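Local atomic coordinates of putative Xylose isomerase (Rhodospirillum rubrum, PDB entry 3QXB), a protein that probably acts as an isomerase of the xylose isomerase-like TIM-barrel family, binding iron and manganese ions. Residues Ala94-Asn99 with Val180-Glu185; His100-Thr105 with Ala154-Met159; Tyr113-Arg118 with Thr131-Gly136; Met159-Ala164 with Ala198-Arg203. All blocks are in the same frame, centred on the assembly; numbering follows the deposited sequence.

Interaction 1. Residues Ala94-Asn99 with Val180-Glu185; sequences ASYTYN and VPLATE
The Tyr96 ring meets Glu185 at its hydroxyl edge, with OE1 near the ring plane, and it also makes a cation-pi contact with Lys31 of the second subunit. Pro134 packs against this ring, while Val180 approaches it obliquely. The contact lies at the C-terminal end of the TIM-barrel strands: helix 93-96 follows strand 85-90, residues 180-185 follow strand 174-177, and the two reach across the end of the strand between them.

Tyr96 OH donates to Glu185 OE1 at 2.6 Å, a short bond. The ring and carboxylate planes stand 74° apart, and the hydroxyl reaches OE1 from above the carboxylate plane, 35° out of it. With CG opposite the backbone N (chi1 -167°), the tyrosine extends away from its short helix and brings its hydroxyl to the loop. Glu185 comes from the other direction on an extended chain, at the end of the type I turn Leu182-Glu185. Its second oxygen, OE2, takes a hydrogen bond from Ser137 and a salt bridge from Lys31 of the second subunit, which probably favours the ionised carboxylate and thereby strengthens the tyrosine bond. This pairing belongs to the subunit interface as well as to the loops of one barrel. Val180 places the contact beside the metal site, its side chain about 4 Å from that of the metal ligand His216. Two apolar side chains also touch the hydroxyl: Val180 CG1 is 3.8 Å from Tyr96 OH, and Leu182 CD1 lies at 3.8 Å from the same oxygen.

Interaction 2. Residues His100-Thr105 with Ala154-Met159; sequences HFLAPT and AIARDM
A type I turn, His100-Ala103, in the excursion between helices 93-96 and 106-125 of the TIM barrel, lays Phe101 and Leu102 against helix 146-170, and the contact includes a Met-aromatic pair. Met159, present as selenomethionine, sets its SE at the edge of the Phe101 ring, 5.0 Å from the ring centroid and 78° off the ring normal. The nearest ring atom is Phe101 CD1, at 3.7 Å from Met159 SE. The chain, extended beyond CG (chi2 -178°), carries SE across to the ring edge, and Met159 CB also approaches, 4.0 Å from Phe101 CE1.

One turn back along the helix, Ala156 fits its methyl against the peptide of the turn. Ala156 CB lies 3.5 Å from Phe101 O and 3.8 Å from Phe101 CB, which lets the two backbones come close, with the CA atoms of Phe101 and Ala156 only 5.2 Å apart. The side chain of Leu102 sets out away from the helix, yet its end turns back, and CD2 reaches Ala156 CB at 3.9 Å. No hydrogen bond spans the two segments. The carbonyl of Phe101, brushed by that methyl, is instead bonded by Gln109 NE2, and the turn itself is closed by Ala103 N to His100 O.

The Phe101 ring is sunk between layers: it packs on Leu116 of helix 106-125, on Met133 of strand 130-133 and on Trp160 of helix 146-170, while Leu102 packs on Tyr138 and Phe186 of neighbouring loops.

Interaction 3. Residues Tyr113-Arg118 with Thr131-Gly136; sequences YQHLKR and TGMPFG. With EDO (1,2-ethanediol), chain O.
A Met-aromatic contact joins Met133, present as selenomethionine, and His115: SE lies at the edge of the imidazole, 5.1 Å from its centroid and 83° off the normal, with CD2 of His115 4.0 Å from Met133 SE. Met133 CG lies between the backbone N and carbonyl carbon (chi1 55°), and from there the chain brings SE to the helix. Apolar contacts come from Leu116, whose CD1 is 4.1 Å from Met133 SE and 4.1 Å from Thr131 CG2.

The polar groups look elsewhere: His115 NE2 bonds Ser95 OG, and Thr131 OG1 bonds Thr89 OG1. On the far side of the helix, Tyr113 OH is hydrogen-bonded to O2 of a 1,2-ethanediol, probably from the crystallisation liquor, at 2.5 Å and in the ring plane. A phenylalanine in place of Tyr113 would probably leave that diol oxygen without its phenolic mate.

Over residues 113-118 and 131-133 the axes approach to 9.9 Å with their directions 150° apart, as helix 106-125 leads back to strand 130-133, the helix-to-strand half of a beta-alpha-beta crossover of the TIM barrel. Strands 85-90 and 174-177 flank strand 130-133, and helix 146-170 packs beside the helix through Trp160 on Leu116.

Interaction 4. Residues Met159-Ala164 with Ala198-Arg203; sequences MWIELA and ADLDGR
Ile161 carries this contact from helix 146-170 to Leu200 and Arg203 at the end of helix 190-200, joining successive outer helices of the TIM barrel away from the metal sites. Just before it, Trp160 turns its indole away toward Phe101 and Phe135 in the interior. Ile161 then divides its branches. CG1 rests against Leu200 CD2 at 3.9 Å; CG2 approaches the backbone oxygen of Arg203, at 3.7 Å from Arg203 O. The terminal CD1 sits over the centre of one face of the Arg203 guanidinium, 3.2 Å from CZ. The extended end of the isoleucine (chi2 165°) carries that methyl out to the cation, while Arg203 bends at chi3 to turn its flat group over it. Further on, Ala164 faces the same way but packs on Thr204 and Ile206.

The partner side is shaped by the chain reversal after helix 190-200: Gly202 has positive phi, and Arg203 N bonds back to Leu200 O. Shortening Ile161 to an alanine would probably leave one face of the guanidinium without its methyl cover and open a gap beside Leu200.

No hydrogen bond crosses the contact. Because the guanidinium N-H groups point outward within its plane, an alkyl cap on the face blocks none of them, consistent with the weak, long ion pair of Arg203 NH2 to Asp158 and with the arginine's exposed position.

Interactions 1, 2 and 3 are buried, whereas interaction 4 is only partly so, with an exposed arginine at its margin. Interaction 3 joins a barrel strand to its covering helix. Interactions 2 and 4 both use helix 146-170; their segments overlap at Met159, which makes contact in interaction 2 alone, and the Arg157-Asp199 salt bridge ties them together. Interaction 1 links loops at the C-terminal end of the barrel strands and reaches the second subunit. Its chemistry is polar, probably charge-assisted, in contrast to the apolar and Met-aromatic contacts of interactions 2 and 3; interaction 4 packs an alkyl side chain on leucine and on a guanidinium face. Ser95 connects interaction 1 to His100 and His115.

Interaction 1. Residues Ala94-Asn99 with Val180-Glu185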
loop_
_atom_site.group_PDB
_atom_site.type_symbol
_atom_site.label_atom_id
_atom_site.label_comp_id
_atom_site.label_asym_id
_atom_site.label_seq_id
_atom_site.Cartn_x
_atom_site.Cartn_y
_atom_site.Cartn_z
ATOM N N ALA A 94 -0.551 -0.769 -3.559
ATOM C CA ALA A 94 0.756 -1.383 -3.888
ATOM C C ALA A 94 1.458 -0.560 -4.993
ATOM O O ALA A 94 2.652 -0.224 -4.883
ATOM C CB ALA A 94 0.570 -2.820 -4.326
ATOM N N SER A 95 0.660 -0.207 -6.002
ATOM C CA SER A 95 1.103 0.592 -7.124
ATOM C C SER A 95 1.473 2.003 -6.716
ATOM O O SER A 95 2.500 2.509 -7.129
ATOM C CB SER A 95 0.021 0.666 -8.235
ATOM O OG SER A 95 0.452 1.516 -9.312
ATOM N N TYR A 96 0.634 2.638 -5.910
ATOM C CA TYR A 96 0.789 4.058 -5.574
ATOM C C TYR A 96 1.936 4.307 -4.639
ATOM O O TYR A 96 2.347 5.444 -4.502
ATOM C CB TYR A 96 -0.488 4.609 -4.953
ATOM C CG TYR A 96 -0.535 6.117 -4.852
ATOM C CD1 TYR A 96 -0.420 6.933 -5.985
ATOM C CD2 TYR A 96 -0.668 6.747 -3.604
ATOM C CE1 TYR A 96 -0.478 8.311 -5.875
ATOM C CE2 TYR A 96 -0.718 8.158 -3.496
ATOM C CZ TYR A 96 -0.644 8.922 -4.638
ATOM O OH TYR A 96 -0.677 10.296 -4.521
ATOM N N THR A 97 2.431 3.245 -3.996
ATOM C CA THR A 97 3.638 3.291 -3.155
ATOM C C THR A 97 4.893 3.826 -3.862
ATOM O O THR A 97 5.770 4.422 -3.219
ATOM C CB THR A 97 3.899 1.878 -2.562
ATOM O OG1 THR A 97 2.854 1.587 -1.632
ATOM C CG2 THR A 97 5.209 1.773 -1.845
ATOM N N TYR A 98 4.950 3.657 -5.191
ATOM C CA TYR A 98 6.122 4.008 -5.996
ATOM C C TYR A 98 5.847 5.244 -6.842
ATOM O O TYR A 98 4.669 5.651 -7.007
ATOM C CB TYR A 98 6.533 2.782 -6.822
ATOM C CG TYR A 98 6.896 1.594 -5.892
ATOM C CD1 TYR A 98 8.060 1.579 -5.193
ATOM C CD2 TYR A 98 6.005 0.570 -5.662
ATOM C CE1 TYR A 98 8.400 0.519 -4.325
ATOM C CE2 TYR A 98 6.315 -0.481 -4.792
ATOM C CZ TYR A 98 7.498 -0.506 -4.136
ATOM O OH TYR A 98 7.773 -1.543 -3.252
ATOM N N ASN A 99 6.915 5.814 -7.377
ATOM C CA ASN A 99 6.905 7.110 -8.034
ATOM C C ASN A 99 6.656 7.027 -9.531
ATOM O O ASN A 99 6.204 7.977 -10.132
ATOM C CB ASN A 99 8.179 7.899 -7.715
ATOM C CG ASN A 99 8.191 8.434 -6.275
ATOM O OD1 ASN A 99 8.091 7.658 -5.367
ATOM N ND2 ASN A 99 8.346 9.768 -6.079
ATOM N N VAL A 180 -4.390 13.793 -8.365
ATOM C CA VAL A 180 -4.160 13.584 -6.950
ATOM C C VAL A 180 -3.921 14.897 -6.179
ATOM O O VAL A 180 -3.383 15.859 -6.759
ATOM C CB VAL A 180 -2.927 12.698 -6.738
ATOM C CG1 VAL A 180 -3.228 11.279 -7.215
ATOM C CG2 VAL A 180 -1.761 13.300 -7.498
ATOM N N PRO A 181 -4.239 14.898 -4.860
ATOM C CA PRO A 181 -4.228 16.121 -4.033
ATOM C C PRO A 181 -2.870 16.401 -3.401
ATOM O O PRO A 181 -2.799 16.732 -2.215
ATOM C CB PRO A 181 -5.280 15.814 -2.942
ATOM C CG PRO A 181 -5.179 14.324 -2.725
ATOM C CD PRO A 181 -4.847 13.755 -4.126
ATOM N N LEU A 182 -1.812 16.269 -4.195
ATOM C CA LEU A 182 -0.444 16.527 -3.770
ATOM C C LEU A 182 0.186 17.493 -4.760
ATOM O O LEU A 182 0.122 17.228 -5.952
ATOM C CB LEU A 182 0.349 15.228 -3.783
ATOM C CG LEU A 182 0.135 14.214 -2.636
ATOM C CD1 LEU A 182 -1.252 13.613 -2.697
ATOM C CD2 LEU A 182 1.213 13.125 -2.732
ATOM N N ALA A 183 0.815 18.571 -4.280
ATOM C CA ALA A 183 1.605 19.509 -5.127
ATOM C C ALA A 183 2.911 18.849 -5.647
ATOM O O ALA A 183 3.489 19.314 -6.634
ATOM C CB ALA A 183 1.944 20.785 -4.358
ATOM N N THR A 184 3.359 17.777 -4.981
ATOM C CA THR A 184 4.550 17.013 -5.385
ATOM C C THR A 184 4.282 15.961 -6.521
ATOM O O THR A 184 5.149 15.210 -6.878
ATOM C CB THR A 184 5.138 16.284 -4.173
ATOM O OG1 THR A 184 4.129 15.415 -3.630
ATOM C CG2 THR A 184 5.645 17.296 -3.105
ATOM N N GLU A 185 3.066 15.904 -7.039
ATOM C CA GLU A 185 2.691 14.981 -8.100
ATOM C C GLU A 185 1.986 15.798 -9.186
ATOM O O GLU A 185 1.658 16.968 -8.988
ATOM C CB GLU A 185 1.818 13.839 -7.555
ATOM C CG GLU A 185 2.498 13.135 -6.337
ATOM C CD GLU A 185 1.894 11.786 -5.942
ATOM O OE1 GLU A 185 0.747 11.515 -6.324
ATOM O OE2 GLU A 185 2.562 11.004 -5.229
#

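Interaction 2. Residues His100-Thr105 with Ala154-Met159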
loop_
_atom_site.group_PDB
_atom_site.type_symbol
_atom_site.label_atom_id
_atom_site.label_comp_id
_atom_site.label_asym_id
_atom_site.label_seq_id
_atom_site.Cartn_x
_atom_site.Cartn_y
_atom_site.Cartn_z
ATOM N N HIS A 100 6.946 5.875 -10.129
ATOM C CA HIS A 100 6.643 5.619 -11.522
ATOM C C HIS A 100 7.137 6.721 -12.483
ATOM O O HIS A 100 8.345 7.033 -12.499
ATOM C CB HIS A 100 5.143 5.300 -11.669
ATOM C CG HIS A 100 4.708 4.113 -10.857
ATOM N ND1 HIS A 100 5.295 2.869 -10.984
ATOM C CD2 HIS A 100 3.753 3.985 -9.900
ATOM C CE1 HIS A 100 4.717 2.031 -10.135
ATOM N NE2 HIS A 100 3.779 2.683 -9.471
ATOM N N PHE A 101 6.211 7.281 -13.261
ATOM C CA PHE A 101 6.540 8.120 -14.398
ATOM C C PHE A 101 7.196 9.443 -14.065
ATOM O O PHE A 101 7.858 10.044 -14.929
ATOM C CB PHE A 101 5.309 8.347 -15.282
ATOM C CG PHE A 101 4.750 7.077 -15.860
ATOM C CD1 PHE A 101 5.332 6.529 -17.017
ATOM C CD2 PHE A 101 3.697 6.387 -15.219
ATOM C CE1 PHE A 101 4.839 5.365 -17.564
ATOM C CE2 PHE A 101 3.206 5.208 -15.733
ATOM C CZ PHE A 101 3.767 4.689 -16.914
ATOM N N LEU A 102 7.063 9.893 -12.826
ATOM C CA LEU A 102 7.726 11.162 -12.419
ATOM C C LEU A 102 8.959 10.952 -11.504
ATOM O O LEU A 102 9.533 11.911 -10.958
ATOM C CB LEU A 102 6.708 12.113 -11.812
ATOM C CG LEU A 102 5.495 12.427 -12.697
ATOM C CD1 LEU A 102 4.542 13.412 -12.008
ATOM C CD2 LEU A 102 5.855 12.983 -14.067
ATOM N N ALA A 103 9.403 9.697 -11.404
ATOM C CA ALA A 103 10.532 9.332 -10.560
ATOM C C ALA A 103 11.840 10.060 -10.955
ATOM O O ALA A 103 11.996 10.523 -12.076
ATOM C CB ALA A 103 10.729 7.774 -10.590
ATOM N N PRO A 104 12.801 10.142 -10.030
ATOM C CA PRO A 104 13.958 10.999 -10.270
ATOM C C PRO A 104 15.095 10.399 -11.131
ATOM O O PRO A 104 16.023 11.109 -11.449
ATOM C CB PRO A 104 14.449 11.318 -8.852
ATOM C CG PRO A 104 14.045 10.062 -8.052
ATOM C CD PRO A 104 12.678 9.753 -8.625
ATOM N N THR A 105 15.026 9.126 -11.521
ATOM C CA THR A 105 15.975 8.568 -12.494
ATOM C C THR A 105 15.201 7.966 -13.641
ATOM O O THR A 105 14.017 7.557 -13.472
ATOM C CB THR A 105 16.871 7.476 -11.911
ATOM O OG1 THR A 105 16.085 6.290 -11.698
ATOM C CG2 THR A 105 17.584 7.947 -10.560
ATOM N N ALA A 154 8.272 15.594 -19.647
ATOM C CA ALA A 154 8.288 15.411 -21.089
ATOM C C ALA A 154 8.550 13.921 -21.422
ATOM O O ALA A 154 7.978 13.355 -22.356
ATOM C CB ALA A 154 9.339 16.321 -21.756
ATOM N N ILE A 155 9.376 13.290 -20.600
ATOM C CA ILE A 155 9.647 11.873 -20.753
ATOM C C ILE A 155 8.396 11.074 -20.413
ATOM O O ILE A 155 8.049 10.138 -21.122
ATOM C CB ILE A 155 10.847 11.474 -19.909
ATOM C CG1 ILE A 155 12.118 12.062 -20.555
ATOM C CG2 ILE A 155 10.913 9.922 -19.731
ATOM C CD1 ILE A 155 13.278 12.297 -19.590
ATOM N N ALA A 156 7.724 11.441 -19.325
ATOM C CA ALA A 156 6.560 10.719 -18.874
ATOM C C ALA A 156 5.500 10.734 -19.960
ATOM O O ALA A 156 4.918 9.717 -20.257
ATOM C CB ALA A 156 6.023 11.301 -17.599
ATOM N N ARG A 157 5.235 11.918 -20.518
ATOM C CA ARG A 157 4.232 12.104 -21.582
ATOM C C ARG A 157 4.539 11.231 -22.808
ATOM O O ARG A 157 3.655 10.563 -23.339
ATOM C CB ARG A 157 4.126 13.606 -21.957
ATOM C CG ARG A 157 3.895 13.926 -23.439
ATOM C CD ARG A 157 3.764 15.443 -23.668
ATOM N NE ARG A 157 5.046 16.157 -23.660
ATOM C CZ ARG A 157 5.209 17.419 -23.280
ATOM N NH1 ARG A 157 4.181 18.118 -22.855
ATOM N NH2 ARG A 157 6.415 17.977 -23.289
ATOM N N ASP A 158 5.800 11.204 -23.225
ATOM C CA ASP A 158 6.209 10.366 -24.331
ATOM C C ASP A 158 5.987 8.890 -23.965
ATOM O O ASP A 158 5.555 8.120 -24.786
ATOM C CB ASP A 158 7.672 10.615 -24.732
ATOM C CG ASP A 158 7.879 11.969 -25.411
ATOM O OD1 ASP A 158 6.872 12.590 -25.875
ATOM O OD2 ASP A 158 9.052 12.418 -25.464
HETATM N N MSE A 159 6.236 8.517 -22.725
HETATM C CA MSE A 159 5.963 7.140 -22.294
HETATM C C MSE A 159 4.491 6.757 -22.453
HETATM O O MSE A 159 4.185 5.633 -22.867
HETATM C CB MSE A 159 6.390 6.928 -20.868
HETATM C CG MSE A 159 7.902 6.833 -20.727
HETATM SE SE MSE A 159 8.470 6.508 -18.957
HETATM C CE MSE A 159 10.273 6.249 -19.320
#

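Interaction 3. Residues Tyr113-Arg118 with Thr131-Gly136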
loop_
_atom_site.group_PDB
_atom_site.type_symbol
_atom_site.label_atom_id
_atom_site.label_comp_id
_atom_site.label_asym_id
_atom_site.label_seq_id
_atom_site.Cartn_x
_atom_site.Cartn_y
_atom_site.Cartn_z
ATOM N N TYR A 113 6.909 2.684 -16.568
ATOM C CA TYR A 113 6.521 2.212 -17.903
ATOM C C TYR A 113 6.153 0.702 -17.864
ATOM O O TYR A 113 5.086 0.287 -18.252
ATOM C CB TYR A 113 7.639 2.488 -18.910
ATOM C CG TYR A 113 7.239 2.170 -20.327
ATOM C CD1 TYR A 113 7.225 0.868 -20.764
ATOM C CD2 TYR A 113 6.900 3.196 -21.244
ATOM C CE1 TYR A 113 6.864 0.533 -22.051
ATOM C CE2 TYR A 113 6.521 2.884 -22.511
ATOM C CZ TYR A 113 6.496 1.535 -22.920
ATOM O OH TYR A 113 6.141 1.178 -24.188
ATOM N N GLN A 114 7.058 -0.094 -17.350
ATOM C CA GLN A 114 6.932 -1.543 -17.350
ATOM C C GLN A 114 5.779 -1.958 -16.428
ATOM O O GLN A 114 4.986 -2.866 -16.733
ATOM C CB GLN A 114 8.269 -2.165 -16.924
ATOM C CG GLN A 114 8.266 -3.726 -17.028
ATOM C CD GLN A 114 9.585 -4.397 -16.762
ATOM O OE1 GLN A 114 9.762 -5.577 -17.109
ATOM N NE2 GLN A 114 10.516 -3.688 -16.138
ATOM N N HIS A 115 5.607 -1.234 -15.326
ATOM C CA HIS A 115 4.490 -1.485 -14.432
ATOM C C HIS A 115 3.184 -1.430 -15.183
ATOM O O HIS A 115 2.420 -2.396 -15.137
ATOM C CB HIS A 115 4.479 -0.493 -13.265
ATOM C CG HIS A 115 3.320 -0.664 -12.331
ATOM N ND1 HIS A 115 3.213 -1.737 -11.467
ATOM C CD2 HIS A 115 2.250 0.124 -12.091
ATOM C CE1 HIS A 115 2.089 -1.620 -10.774
ATOM N NE2 HIS A 115 1.505 -0.487 -11.108
ATOM N N LEU A 116 2.932 -0.303 -15.873
ATOM C CA LEU A 116 1.717 -0.117 -16.642
ATOM C C LEU A 116 1.590 -1.038 -17.871
ATOM O O LEU A 116 0.480 -1.503 -18.185
ATOM C CB LEU A 116 1.583 1.357 -17.039
ATOM C CG LEU A 116 0.308 1.856 -17.725
ATOM C CD1 LEU A 116 -0.967 1.317 -17.077
ATOM C CD2 LEU A 116 0.329 3.367 -17.763
ATOM N N LYS A 117 2.703 -1.269 -18.576
ATOM C CA LYS A 117 2.758 -2.248 -19.651
ATOM C C LYS A 117 2.266 -3.610 -19.162
ATOM O O LYS A 117 1.434 -4.244 -19.811
ATOM C CB LYS A 117 4.163 -2.365 -20.217
ATOM C CG LYS A 117 4.372 -3.386 -21.346
ATOM C CD LYS A 117 4.588 -4.801 -20.812
ATOM C CE LYS A 117 5.096 -5.725 -21.893
ATOM N NZ LYS A 117 5.078 -7.128 -21.458
ATOM N N ARG A 118 2.738 -4.034 -18.004
ATOM C CA ARG A 118 2.311 -5.311 -17.441
ATOM C C ARG A 118 0.849 -5.282 -17.013
ATOM O O ARG A 118 0.125 -6.274 -17.210
ATOM C CB ARG A 118 3.241 -5.709 -16.294
ATOM C CG ARG A 118 4.641 -6.069 -16.794
ATOM C CD ARG A 118 5.587 -6.590 -15.698
ATOM N NE ARG A 118 5.135 -7.900 -15.234
ATOM C CZ ARG A 118 5.401 -9.061 -15.829
ATOM N NH1 ARG A 118 6.169 -9.118 -16.919
ATOM N NH2 ARG A 118 4.934 -10.188 -15.306
ATOM N N THR A 131 -7.749 0.559 -18.533
ATOM C CA THR A 131 -6.978 0.558 -17.283
ATOM C C THR A 131 -6.463 1.965 -17.042
ATOM O O THR A 131 -6.474 2.812 -17.946
ATOM C CB THR A 131 -5.813 -0.472 -17.283
ATOM O OG1 THR A 131 -5.304 -0.665 -15.939
ATOM C CG2 THR A 131 -4.686 -0.040 -18.207
ATOM N N GLY A 132 -6.119 2.244 -15.796
ATOM C CA GLY A 132 -5.559 3.525 -15.443
ATOM C C GLY A 132 -4.901 3.549 -14.064
ATOM O O GLY A 132 -4.926 2.549 -13.310
HETATM N N MSE A 133 -4.311 4.691 -13.748
HETATM C CA MSE A 133 -3.660 4.914 -12.484
HETATM C C MSE A 133 -3.321 6.407 -12.344
HETATM O O MSE A 133 -3.401 7.156 -13.332
HETATM C CB MSE A 133 -2.369 4.073 -12.403
HETATM C CG MSE A 133 -1.393 4.318 -13.576
HETATM SE SE MSE A 133 0.223 3.242 -13.647
HETATM C CE MSE A 133 1.221 4.208 -12.339
ATOM N N PRO A 134 -2.939 6.830 -11.134
ATOM C CA PRO A 134 -2.302 8.138 -10.995
ATOM C C PRO A 134 -1.025 8.166 -11.808
ATOM O O PRO A 134 -0.402 7.134 -12.044
ATOM C CB PRO A 134 -2.005 8.256 -9.494
ATOM C CG PRO A 134 -2.870 7.177 -8.836
ATOM C CD PRO A 134 -3.108 6.130 -9.848
ATOM N N PHE A 135 -0.655 9.351 -12.250
ATOM C CA PHE A 135 0.405 9.519 -13.218
ATOM C C PHE A 135 1.789 9.207 -12.646
ATOM O O PHE A 135 2.666 8.757 -13.372
ATOM C CB PHE A 135 0.374 10.962 -13.736
ATOM C CG PHE A 135 1.051 11.167 -15.058
ATOM C CD1 PHE A 135 0.582 10.551 -16.197
ATOM C CD2 PHE A 135 2.082 12.060 -15.179
ATOM C CE1 PHE A 135 1.139 10.812 -17.419
ATOM C CE2 PHE A 135 2.667 12.289 -16.415
ATOM C CZ PHE A 135 2.206 11.665 -17.520
ATOM N N GLY A 136 1.985 9.470 -11.359
ATOM C CA GLY A 136 3.312 9.277 -10.732
ATOM C C GLY A 136 3.656 10.404 -9.792
ATOM O O GLY A 136 2.822 11.283 -9.520
HETATM C C1 EDO O . 5.707 -3.497 -25.026
HETATM O O1 EDO O . 6.263 -3.539 -26.351
HETATM C C2 EDO O . 5.301 -2.066 -24.711
HETATM O O2 EDO O . 6.452 -1.249 -24.712
#

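Interaction 4. Residues Met159-Ala164 with Ala198-Arg203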
loop_
_atom_site.group_PDB
_atom_site.type_symbol
_atom_site.label_atom_id
_atom_site.label_comp_id
_atom_site.label_asym_id
_atom_site.label_seq_id
_atom_site.Cartn_x
_atom_site.Cartn_y
_atom_site.Cartn_z
HETATM N N MSE A 159 6.236 8.517 -22.725
HETATM C CA MSE A 159 5.963 7.140 -22.294
HETATM C C MSE A 159 4.491 6.757 -22.453
HETATM O O MSE A 159 4.185 5.633 -22.867
HETATM C CB MSE A 159 6.390 6.928 -20.868
HETATM C CG MSE A 159 7.902 6.833 -20.727
HETATM SE SE MSE A 159 8.470 6.508 -18.957
HETATM C CE MSE A 159 10.273 6.249 -19.320
ATOM N N TRP A 160 3.579 7.662 -22.076
ATOM C CA TRP A 160 2.163 7.335 -22.095
ATOM C C TRP A 160 1.669 7.213 -23.522
ATOM O O TRP A 160 0.753 6.441 -23.795
ATOM C CB TRP A 160 1.308 8.339 -21.301
ATOM C CG TRP A 160 1.246 7.968 -19.825
ATOM C CD1 TRP A 160 2.252 8.042 -18.932
ATOM C CD2 TRP A 160 0.123 7.434 -19.122
ATOM N NE1 TRP A 160 1.839 7.592 -17.701
ATOM C CE2 TRP A 160 0.539 7.194 -17.792
ATOM C CE3 TRP A 160 -1.183 7.104 -19.483
ATOM C CZ2 TRP A 160 -0.321 6.699 -16.822
ATOM C CZ3 TRP A 160 -2.025 6.596 -18.525
ATOM C CH2 TRP A 160 -1.588 6.390 -17.209
ATOM N N ILE A 161 2.268 7.978 -24.424
ATOM C CA ILE A 161 1.982 7.840 -25.839
ATOM C C ILE A 161 2.301 6.453 -26.342
ATOM O O ILE A 161 1.464 5.820 -26.973
ATOM C CB ILE A 161 2.706 8.947 -26.664
ATOM C CG1 ILE A 161 2.064 10.296 -26.303
ATOM C CG2 ILE A 161 2.694 8.617 -28.149
ATOM C CD1 ILE A 161 2.885 11.503 -26.731
ATOM N N GLU A 162 3.505 5.986 -26.055
ATOM C CA GLU A 162 3.928 4.634 -26.427
ATOM C C GLU A 162 3.034 3.529 -25.808
ATOM O O GLU A 162 2.728 2.520 -26.447
ATOM C CB GLU A 162 5.357 4.416 -25.945
ATOM C CG GLU A 162 6.139 3.482 -26.801
ATOM C CD GLU A 162 7.631 3.377 -26.457
ATOM O OE1 GLU A 162 8.220 4.224 -25.763
ATOM O OE2 GLU A 162 8.228 2.407 -26.932
ATOM N N LEU A 163 2.691 3.734 -24.539
ATOM C CA LEU A 163 1.849 2.806 -23.802
ATOM C C LEU A 163 0.408 2.798 -24.351
ATOM O O LEU A 163 -0.208 1.751 -24.395
ATOM C CB LEU A 163 1.872 3.109 -22.316
ATOM C CG LEU A 163 3.145 2.686 -21.580
ATOM C CD1 LEU A 163 3.180 3.382 -20.206
ATOM C CD2 LEU A 163 3.192 1.196 -21.463
ATOM N N ALA A 164 -0.114 3.942 -24.787
ATOM C CA ALA A 164 -1.426 3.957 -25.450
ATOM C C ALA A 164 -1.367 3.158 -26.777
ATOM O O ALA A 164 -2.286 2.412 -27.082
ATOM C CB ALA A 164 -1.937 5.422 -25.662
ATOM N N ALA A 198 -4.727 18.107 -22.824
ATOM C CA ALA A 198 -4.489 18.854 -24.050
ATOM C C ALA A 198 -3.212 18.355 -24.750
ATOM O O ALA A 198 -3.170 18.257 -25.964
ATOM C CB ALA A 198 -4.370 20.371 -23.752
ATOM N N ASP A 199 -2.172 18.071 -23.965
ATOM C CA ASP A 199 -0.907 17.598 -24.482
ATOM C C ASP A 199 -1.091 16.265 -25.195
ATOM O O ASP A 199 -0.520 16.049 -26.250
ATOM C CB ASP A 199 0.119 17.388 -23.322
ATOM C CG ASP A 199 0.824 18.666 -22.906
ATOM O OD1 ASP A 199 0.597 19.736 -23.535
ATOM O OD2 ASP A 199 1.592 18.604 -21.898
ATOM N N LEU A 200 -1.876 15.373 -24.605
ATOM C CA LEU A 200 -2.059 14.027 -25.152
ATOM C C LEU A 200 -3.151 13.947 -26.263
ATOM O O LEU A 200 -3.101 13.067 -27.097
ATOM C CB LEU A 200 -2.315 13.015 -24.045
ATOM C CG LEU A 200 -1.231 12.716 -22.975
ATOM C CD1 LEU A 200 -1.716 11.749 -21.891
ATOM C CD2 LEU A 200 -0.003 12.208 -23.616
ATOM N N ASP A 201 -4.114 14.861 -26.282
ATOM C CA ASP A 201 -5.198 14.748 -27.270
ATOM C C ASP A 201 -4.639 14.841 -28.697
ATOM O O ASP A 201 -3.823 15.720 -29.015
ATOM C CB ASP A 201 -6.313 15.783 -27.073
ATOM C CG ASP A 201 -7.567 15.444 -27.895
ATOM O OD1 ASP A 201 -7.827 14.249 -28.129
ATOM O OD2 ASP A 201 -8.298 16.359 -28.309
ATOM N N GLY A 202 -5.082 13.910 -29.537
ATOM C CA GLY A 202 -4.601 13.767 -30.900
ATOM C C GLY A 202 -3.263 13.055 -31.082
ATOM O O GLY A 202 -2.800 12.898 -32.197
ATOM N N ARG A 203 -2.610 12.682 -30.002
ATOM C CA ARG A 203 -1.289 12.068 -30.054
ATOM C C ARG A 203 -1.347 10.585 -29.698
ATOM O O ARG A 203 -0.355 9.886 -29.869
ATOM C CB ARG A 203 -0.365 12.726 -29.024
ATOM C CG ARG A 203 -0.046 14.130 -29.244
ATOM C CD ARG A 203 1.033 14.607 -28.293
ATOM N NE ARG A 203 2.337 14.124 -28.714
ATOM C CZ ARG A 203 3.489 14.375 -28.089
ATOM N NH1 ARG A 203 3.535 15.145 -27.010
ATOM N NH2 ARG A 203 4.611 13.858 -28.574
#